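Local coordinates for DNA replication and repair protein RecF (Caldanaerobacter subterraneus subsp. tengcongensis, PDB 5Z69), which acts as an ATP-binding recombination mediator of the RecFOR DNA repair pathway, an ABC-type ATPase whose ATP-dependent conformational change serves as a switch, at the interface of chains A and B. Numbering follows the deposited sequence. Chains: chain A/B, DNA replication and repair protein RecF.

Contact 1: the interface of chains A and B. Residues chain A 260, 268, 273; chain B 228, 230, 279, 282, 284.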
ATOM      1  N   LEU A 260      12.231 -16.416   1.914  1.00 41.62           N
ATOM      2  CA  LEU A 260      11.103 -16.012   2.740  1.00 45.91           C
ATOM      3  C   LEU A 260       9.955 -17.019   2.661  1.00 44.59           C
ATOM      4  O   LEU A 260       9.353 -17.372   3.685  1.00 45.50           O
ATOM      5  CB  LEU A 260      10.596 -14.632   2.323  1.00 50.20           C
ATOM      6  CG  LEU A 260       9.363 -14.203   3.115  1.00 50.41           C
ATOM      7  CD1 LEU A 260       9.773 -13.463   4.380  1.00 38.65           C
ATOM      8  CD2 LEU A 260       8.426 -13.360   2.264  1.00 42.90           C
ATOM      9  N   GLN A 268       4.338 -14.968  -0.705  1.00 33.67           N
ATOM     10  CA  GLN A 268       3.965 -13.576  -0.413  1.00 35.33           C
ATOM     11  C   GLN A 268       3.715 -12.755  -1.686  1.00 30.61           C
ATOM     12  O   GLN A 268       3.150 -11.658  -1.621  1.00 32.48           O
ATOM     13  CB  GLN A 268       5.027 -12.887   0.488  1.00 42.74           C
ATOM     14  CG  GLN A 268       6.025 -12.044  -0.224  1.00 40.18           C
ATOM     15  CD  GLN A 268       5.594 -10.609  -0.536  1.00 36.58           C
ATOM     16  OE1 GLN A 268       6.130 -10.020  -1.454  1.00 43.99           O
ATOM     17  NE2 GLN A 268       4.644 -10.058   0.206  1.00 36.51           N
ATOM     18  N   ARG A 273      -2.390 -11.284  -2.301  1.00 38.38           N
ATOM     19  CA  ARG A 273      -1.910 -10.423  -1.216  1.00 37.84           C
ATOM     20  C   ARG A 273      -2.171  -8.969  -1.507  1.00 39.58           C
ATOM     21  O   ARG A 273      -1.636  -8.115  -0.825  1.00 33.96           O
ATOM     22  CB  ARG A 273      -0.402 -10.599  -0.976  1.00 34.27           C
ATOM     23  CG  ARG A 273      -0.006 -11.952  -0.431  1.00 32.92           C
ATOM     24  CD  ARG A 273      -0.508 -12.124   0.988  1.00 32.20           C
ATOM     25  NE  ARG A 273       0.042 -13.333   1.594  1.00 45.64           N
ATOM     26  CZ  ARG A 273       1.248 -13.414   2.150  1.00 47.12           C
ATOM     27  NH2 ARG A 273       1.635 -14.575   2.660  1.00 45.17           N
TER
ATOM     28  N   GLU B 228      11.501  -8.807   7.785  1.00 38.48           N
ATOM     29  CA  GLU B 228      12.258  -9.226   6.618  1.00 38.85           C
ATOM     30  C   GLU B 228      12.414  -8.080   5.602  1.00 34.99           C
ATOM     31  O   GLU B 228      11.549  -7.214   5.498  1.00 35.90           O
ATOM     32  CB  GLU B 228      11.586 -10.443   5.966  1.00 45.43           C
ATOM     33  CG  GLU B 228      11.520 -11.668   6.893  1.00 66.80           C
ATOM     34  CD  GLU B 228      10.224 -11.789   7.721  0.78 63.45           C
ATOM     35  OE1 GLU B 228       9.305 -10.929   7.645  1.00 55.94           O
ATOM     36  OE2 GLU B 228      10.134 -12.789   8.457  1.00 57.90           O
ATOM     37  N   ILE B 230      13.250  -7.525   1.448  1.00 32.29           N
ATOM     38  CA  ILE B 230      13.475  -8.166   0.168  1.00 31.06           C
ATOM     39  C   ILE B 230      13.961  -7.101  -0.811  1.00 35.63           C
ATOM     40  O   ILE B 230      13.248  -6.123  -1.111  1.00 36.40           O
ATOM     41  CB  ILE B 230      12.190  -8.910  -0.346  1.00 35.03           C
ATOM     42  CG1 ILE B 230      12.129 -10.343   0.202  1.00 51.14           C
ATOM     43  CG2 ILE B 230      12.256  -9.111  -1.834  1.00 35.39           C
ATOM     44  CD1 ILE B 230      11.940 -10.493   1.686  1.00 50.46           C
ATOM     45  N   LEU B 279       8.880  -6.214   5.305  1.00 43.95           N
ATOM     46  CA  LEU B 279       7.880  -7.192   5.701  1.00 42.44           C
ATOM     47  C   LEU B 279       7.872  -7.465   7.196  1.00 49.22           C
ATOM     48  O   LEU B 279       8.922  -7.666   7.810  1.00 46.83           O
ATOM     49  CB  LEU B 279       8.118  -8.499   4.968  1.00 34.54           C
ATOM     50  CG  LEU B 279       8.388  -8.392   3.472  1.00 41.00           C
ATOM     51  CD1 LEU B 279       8.589  -9.789   2.912  1.00 35.45           C
ATOM     52  CD2 LEU B 279       7.257  -7.654   2.754  1.00 38.88           C
ATOM     53  N   GLY B 282       6.186 -11.727   7.448  1.00 50.07           N
ATOM     54  CA  GLY B 282       5.951 -12.222   6.106  1.00 42.30           C
ATOM     55  C   GLY B 282       4.977 -11.411   5.273  1.00 44.94           C
ATOM     56  O   GLY B 282       4.795 -11.687   4.086  1.00 41.19           O
ATOM     57  N   ASP B 284       3.621  -7.651   3.696  1.00 34.51           N
ATOM     58  CA  ASP B 284       4.075  -6.331   3.284  1.00 40.52           C
ATOM     59  C   ASP B 284       3.513  -5.238   4.183  1.00 46.85           C
ATOM     60  O   ASP B 284       2.293  -5.095   4.288  1.00 33.66           O
ATOM     61  CB  ASP B 284       3.697  -6.059   1.826  1.00 46.75           C
ATOM     62  CG  ASP B 284       4.474  -4.890   1.248  1.00 48.23           C
ATOM     63  OD1 ASP B 284       4.769  -3.962   2.019  1.00 46.68           O
ATOM     64  OD2 ASP B 284       4.813  -4.908   0.048  1.00 48.09           O
TER
HETATM   65  O   HOH W   1       4.417 -14.257   3.518  1.00 39.95           O
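Apolar packing centres on A:Leu260, in helix 258-264, which buries 63 Å² against chain B, more than any other residue of the patch. Its two methyl branches divide the work. CD1 rests on the aliphatic stretch of B:Glu228, 3.5 Å from methylene CG, with the two side chains crossing at about a right angle. CD2 meets B:Leu279 CD1 at 3.6 Å. With CG anti to the backbone N (chi1 177°), A:Leu260 presents both methyls to strand residues of chain B. B:Ile230 stands at the margin, its CD1 4.4 Å from A:Leu260 CB.

A looser van der Waals approach brings the methylene CB of A:Gln268 to 3.8 Å from the carbonyl O of B:Gly282.

Polar links run through that same glycine. Water 1 lies 2.7 Å from the carbonyl O of B:Gly282 and 2.9 Å from the guanidinium NH2 of A:Arg273, bridging the chains, though the A:Arg273 side chain is incompletely modelled and the bridge is to be read with that caution. Within chain B, the amide N of B:Gly282 donates to the carboxylate OE1 of B:Glu228 at 3.2 Å, approaching from above the carboxylate plane. B:Glu228 therefore ties its strand to the turn while its methylenes support A:Leu260. Were B:Glu228 shortened to an alanine, the B:Gly282 amide would probably lose this acceptor and a gap would be likely to open beside A:Leu260 CD1.

The patch hides 170 Å² and is one part of an interface without exact two-fold symmetry. The coordinates alone do not establish the biological relevance of this dimer; within it, the patch probably helps hold helix 258-264 and the segment after it on chain A against a strand-and-turn surface of chain B.

Contact 2: the interface of chains A and B. Residues chain A 248, 252; chain B 236, 253.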
ATOM      1  N   GLU A 248       6.910  -9.984 -15.997  1.00 45.88           N
ATOM      2  CA  GLU A 248       8.327 -10.027 -15.645  1.00 47.59           C
ATOM      3  C   GLU A 248       8.561  -9.599 -14.200  1.00 42.28           C
ATOM      4  O   GLU A 248       9.337 -10.224 -13.486  1.00 41.17           O
ATOM      5  CB  GLU A 248       9.147  -9.150 -16.593  1.00 58.89           C
ATOM      6  CG  GLU A 248      10.161  -9.926 -17.419  1.00 70.05           C
ATOM      7  CD  GLU A 248      11.026 -10.850 -16.580  1.00 72.84           C
ATOM      8  OE1 GLU A 248      10.724 -12.063 -16.522  1.00 81.67           O
ATOM      9  OE2 GLU A 248      12.008 -10.368 -15.979  1.00 70.65           O
ATOM     10  N   ASN A 252      10.088 -11.875 -11.299  1.00 40.74           N
ATOM     11  CA  ASN A 252      11.296 -11.458 -10.569  1.00 42.52           C
ATOM     12  C   ASN A 252      11.069 -11.488  -9.060  1.00 45.73           C
ATOM     13  O   ASN A 252      11.909 -11.948  -8.283  1.00 43.98           O
ATOM     14  CB  ASN A 252      11.739 -10.052 -10.980  1.00 48.52           C
ATOM     15  CG  ASN A 252      12.159  -9.970 -12.438  1.00 61.94           C
ATOM     16  OD1 ASN A 252      12.162  -8.890 -13.029  1.00 56.78           O
ATOM     17  ND2 ASN A 252      12.503 -11.113 -13.028  1.00 67.47           N
TER
ATOM     18  N   GLY B 236      17.248  -8.625 -11.797  1.00 52.04           N
ATOM     19  CA  GLY B 236      16.426  -9.809 -11.625  1.00 60.94           C
ATOM     20  C   GLY B 236      17.189 -11.057 -11.226  1.00 69.74           C
ATOM     21  O   GLY B 236      17.025 -12.099 -11.854  1.00 81.30           O
ATOM     22  N   ARG B 253      18.659  -6.976 -20.065  1.00 51.32           N
ATOM     23  CA  ARG B 253      17.348  -6.401 -19.804  1.00 53.11           C
ATOM     24  C   ARG B 253      17.178  -5.019 -20.443  1.00 54.63           C
ATOM     25  O   ARG B 253      16.073  -4.658 -20.869  1.00 49.25           O
ATOM     26  CB  ARG B 253      17.107  -6.334 -18.300  1.00 48.78           C
ATOM     27  CG  ARG B 253      17.054  -7.711 -17.637  1.00 54.31           C
ATOM     28  CD  ARG B 253      17.269  -7.597 -16.146  1.00 58.20           C
ATOM     29  NE  ARG B 253      16.141  -8.112 -15.380  1.00 71.86           N
ATOM     30  CZ  ARG B 253      15.031  -7.427 -15.131  1.00 69.22           C
ATOM     31  NH1 ARG B 253      14.886  -6.194 -15.599  1.00 75.33           N
ATOM     32  NH2 ARG B 253      14.066  -7.979 -14.415  1.00 61.27           N
TER
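B:Arg253 reaches across to A:Asn252 and A:Glu248 with one guanidinium nitrogen, NH2. Its charged partner is the carboxylate OE2 of A:Glu248, 3.5 Å from NH2, a salt bridge at rather long range. The carboxylate and guanidinium planes are turned 60° apart, a geometry unlike the flat, two-pronged pairing in which both carboxylate oxygens face the guanidinium edge. The same NH2 also comes close to the amide oxygen OD1 of A:Asn252, but the donor hydrogen is not aimed at the oxygen, so no hydrogen bond is assigned. What the geometry does support is position: the amide carbon CG of A:Asn252 sits in the guanidinium plane, at its edge, 3.4 Å from NH2. The two side chains come from opposite directions, and each of these two residues loses 39 Å² of surface to the partner chain.

One step outward, the chain A partners are coupled to each other. The side-chain amide ND2 of A:Asn252 donates to OE2 of A:Glu248 at 3.1 Å, from above the carboxylate plane. OE2 thus faces both the amide of its own chain and the arginine of the other, two positive or partly positive groups that would probably stabilise its negative charge. This bond probably helps limit rotation of the amide. Both residues belong to helix 243-256, four positions apart and hence about one turn from each other, which brings their side chains together.

On chain B the arginine rises from the equivalent helix 243-256, its chain bent at chi3 (120°), and this bend helps direct the guanidinium towards chain A. B:Gly236, in a loop, borders the asparagine from another direction: its CA lies 4.3 Å from A:Asn252 CG.

The C-alpha centres of contact 1 and contact 2 lie about 18 Å apart on the same interface, and the two share no residue. On chain A, helix 243-256 serves contact 2, and helix 258-264 with the residues following it serves contact 1, so the two are close in sequence as well as in space. Chain B is less uniform, offering strands and a turn to contact 1 but a helix and a loop to contact 2. Helix 243-256 of both chains takes part in contact 2. Together, a mainly apolar patch and a charged one probably help fix the relative orientation of the subunits in this assembly.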